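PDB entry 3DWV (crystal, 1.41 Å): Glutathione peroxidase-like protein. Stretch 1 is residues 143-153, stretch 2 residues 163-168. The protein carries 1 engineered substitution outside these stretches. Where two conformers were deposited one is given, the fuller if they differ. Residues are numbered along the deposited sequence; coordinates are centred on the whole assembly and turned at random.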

# COMPACT_ATOMS: atom_id res chain seq x y z
N THR A 143 -9.74 -13.38 -5.99
CA THR A 143 -10.64 -12.50 -5.27
C THR A 143 -9.98 -11.17 -4.95
O THR A 143 -8.83 -10.94 -5.32
N LYS A 144 -10.72 -10.29 -4.27
CA LYS A 144 -10.16 -8.97 -3.96
C LYS A 144 -9.14 -9.04 -2.85
O LYS A 144 -8.55 -7.97 -2.58
N ALA A 145 -8.92 -10.19 -2.23
CA ALA A 145 -7.93 -10.25 -1.18
C ALA A 145 -6.59 -9.73 -1.67
O ALA A 145 -6.23 -9.87 -2.83
N ILE A 146 -5.81 -9.19 -0.71
CA ILE A 146 -4.42 -8.86 -1.09
C ILE A 146 -3.57 -10.12 -0.99
O ILE A 146 -3.46 -10.67 0.12
N LYS A 147 -2.98 -10.55 -2.10
CA LYS A 147 -2.26 -11.86 -2.09
C LYS A 147 -0.82 -11.70 -1.73
O LYS A 147 -0.25 -12.58 -1.10
N TRP A 148 -0.21 -10.57 -2.11
CA TRP A 148 1.22 -10.37 -2.09
C TRP A 148 1.70 -9.19 -1.25
O TRP A 148 1.06 -8.13 -1.27
N ASN A 149 2.84 -9.38 -0.58
CA ASN A 149 3.48 -8.18 -0.03
C ASN A 149 3.81 -7.22 -1.18
O ASN A 149 4.08 -7.67 -2.31
N PHE A 150 3.77 -5.93 -0.95
CA PHE A 150 4.09 -4.90 -1.94
C PHE A 150 3.08 -4.84 -3.09
O PHE A 150 3.34 -4.32 -4.18
N THR A 151 1.85 -5.29 -2.84
CA THR A 151 0.74 -4.85 -3.70
C THR A 151 0.53 -3.36 -3.47
O THR A 151 0.81 -2.86 -2.37
N SER A 152 0.11 -2.63 -4.53
CA SER A 152 -0.17 -1.20 -4.33
C SER A 152 -1.47 -0.78 -5.00
O SER A 152 -1.97 -1.45 -5.92
N PHE A 153 -1.94 0.38 -4.49
CA PHE A 153 -3.04 1.07 -5.08
C PHE A 153 -2.59 2.47 -5.48
O PHE A 153 -2.03 3.20 -4.67
N GLU A 163 -6.04 2.36 -9.74
CA GLU A 163 -5.38 1.15 -10.23
C GLU A 163 -4.90 0.32 -9.04
O GLU A 163 -4.53 0.88 -7.99
N ARG A 164 -4.85 -0.99 -9.22
CA ARG A 164 -4.23 -1.93 -8.29
C ARG A 164 -3.04 -2.54 -9.06
O ARG A 164 -3.27 -3.03 -10.18
N PHE A 165 -1.86 -2.52 -8.47
CA PHE A 165 -0.69 -3.15 -9.09
C PHE A 165 -0.18 -4.33 -8.29
O PHE A 165 -0.08 -4.23 -7.06
N SER A 166 0.19 -5.43 -8.95
CA SER A 166 0.98 -6.46 -8.27
C SER A 166 2.38 -5.98 -7.95
O SER A 166 2.87 -4.97 -8.49
N PRO A 167 3.07 -6.63 -7.04
CA PRO A 167 4.42 -6.21 -6.64
C PRO A 167 5.47 -6.24 -7.72
O PRO A 167 6.48 -5.53 -7.63
N GLY A 168 5.25 -7.04 -8.75
CA GLY A 168 6.28 -7.11 -9.80
C GLY A 168 5.93 -6.14 -10.90
O GLY A 168 6.54 -6.23 -11.99

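The side chain of Arg164 reaches back along stretch 1 from the strand to the loop that precedes it, where its guanidinium binds two successive backbone carbonyls. With chi1 and chi2 t and chi3 m, Arg164 sends NH2 to Lys144 O (2.8 Å) and NH1 to Ala145 O (3.2 Å); a weak bond also joins NH1 to Lys144 O (3.2 Å). Both carbonyls lie at the guanidinium edge, near its plane, where the N-H groups point, which leaves the faces free for packing: Phe153 CZ and Ile146 CD1 lie over one of them, Ile146 (m, m) bringing CD1 to 3.8 Å from Arg164 NH1. Phe153 (chi1 m) shares a sheet face with Arg164, whose CG makes an off-centre CH-pi contact with its ring. Lys147 curls its chain so that NZ donates to Ala145 O (2.8 Å), which places NZ 4.3 Å from Arg164 NH1, two like charges brought close around a shared acceptor. Water 1 accepts from Lys147 N (3.1 Å) and, weakly, from Arg164 NH1 (3.5 Å), and also bonds Thr151 OG1 (3.2 Å).

On the sheet face of Ser152 and Phe165, Ser152 (chi1 p) sets OG 3.5 Å from Phe165 CB, at the edge of the Phe165 ring (chi1 m). The strands beneath are tied by Ser152 N to Phe165 O (3.0 Å) and Phe165 N to Ser152 O (2.8 Å). Water 2 bonds Ser152 OG (2.8 Å) and lies 2.8 Å from Phe150 O and 2.9 Å from Ser166 O, bridging the stretches where the strand pairing gives way to loop.

Pro167 points toward the type II turn from Trp148 to Thr151. Pro167 CG meets Trp148 CB (3.6 Å; Trp148 chi1 m), Pro167 CB meets Phe150 CB (3.8 Å), and Thr151 (chi1 m) brings CG2 to 3.9 Å from Arg164 CG. Ser166 (chi1 p) points away.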

# COMPACT_ATOMS: atom_id res chain seq x y z
CB THR A 143 -11.11 -13.13 -3.93
OG1 THR A 143 -10.07 -12.90 -2.96
CG2 THR A 143 -11.34 -14.62 -4.07
CB LYS A 144 -11.28 -8.03 -3.57
CG LYS A 144 -12.01 -8.40 -2.29
CD LYS A 144 -13.27 -7.56 -2.04
CE LYS A 144 -14.30 -8.24 -1.18
NZ LYS A 144 -15.57 -8.62 -1.87
CB ALA A 145 -7.73 -11.67 -0.66
CB ILE A 146 -3.85 -7.81 -0.10
CG1 ILE A 146 -4.69 -6.53 -0.05
CG2 ILE A 146 -2.38 -7.50 -0.37
CD1 ILE A 146 -4.77 -5.74 -1.33
CB LYS A 147 -2.46 -12.49 -3.48
CG LYS A 147 -3.92 -12.98 -3.66
CD LYS A 147 -4.27 -13.09 -5.14
CE LYS A 147 -4.79 -11.79 -5.71
NZ LYS A 147 -6.14 -11.50 -5.16
CB TRP A 148 1.74 -10.08 -3.51
CG TRP A 148 1.12 -10.93 -4.58
CD1 TRP A 148 0.26 -10.52 -5.56
CD2 TRP A 148 1.34 -12.33 -4.78
NE1 TRP A 148 -0.07 -11.60 -6.34
CE2 TRP A 148 0.57 -12.72 -5.89
CE3 TRP A 148 2.11 -13.29 -4.11
CZ2 TRP A 148 0.54 -14.04 -6.37
CZ3 TRP A 148 2.08 -14.58 -4.58
CH2 TRP A 148 1.31 -14.94 -5.69
CB ASN A 149 4.71 -8.63 0.74
CG ASN A 149 4.31 -9.27 2.06
OD1 ASN A 149 4.84 -10.29 2.52
ND2 ASN A 149 3.32 -8.66 2.69
CB PHE A 150 5.51 -5.03 -2.55
CG PHE A 150 6.50 -4.35 -1.58
CD1 PHE A 150 6.99 -5.03 -0.48
CD2 PHE A 150 6.92 -3.05 -1.79
CE1 PHE A 150 7.87 -4.38 0.37
CE2 PHE A 150 7.77 -2.38 -0.92
CZ PHE A 150 8.27 -3.08 0.18
CB THR A 151 -0.54 -5.62 -3.40
OG1 THR A 151 -0.33 -6.96 -3.84
CG2 THR A 151 -1.79 -5.11 -4.13
CB SER A 152 0.97 -0.30 -4.85
OG SER A 152 1.27 -0.50 -6.22
CB PHE A 153 -4.24 1.20 -4.14
CG PHE A 153 -4.81 -0.17 -3.76
CD1 PHE A 153 -4.25 -0.90 -2.70
CD2 PHE A 153 -5.88 -0.67 -4.51
CE1 PHE A 153 -4.82 -2.13 -2.42
CE2 PHE A 153 -6.42 -1.91 -4.22
CZ PHE A 153 -5.85 -2.64 -3.19
CB GLU A 163 -4.17 1.42 -11.14
CG GLU A 163 -4.36 2.45 -12.22
CD GLU A 163 -5.13 2.01 -13.45
OE1 GLU A 163 -5.29 0.79 -13.67
OE2 GLU A 163 -5.57 2.93 -14.20
CB ARG A 164 -5.12 -3.09 -7.81
CG ARG A 164 -4.50 -3.99 -6.76
CD ARG A 164 -5.09 -5.37 -6.57
NE ARG A 164 -6.33 -5.30 -5.84
CZ ARG A 164 -6.76 -6.16 -4.92
NH1 ARG A 164 -6.09 -7.24 -4.56
NH2 ARG A 164 -7.93 -5.90 -4.35
CB PHE A 165 0.46 -2.15 -9.25
CG PHE A 165 0.11 -1.03 -10.24
CD1 PHE A 165 0.22 -1.22 -11.60
CD2 PHE A 165 -0.30 0.21 -9.77
CE1 PHE A 165 -0.10 -0.20 -12.50
CE2 PHE A 165 -0.62 1.23 -10.66
CZ PHE A 165 -0.51 1.05 -12.03
CB SER A 166 1.02 -7.67 -9.22
OG SER A 166 1.83 -7.35 -10.34
CB PRO A 167 4.83 -7.25 -5.58
CG PRO A 167 3.94 -8.40 -5.86
CD PRO A 167 2.61 -7.78 -6.22
O HOH W 1 -2.93 -8.63 -4.51
O HOH W 2 2.89 -2.78 -6.52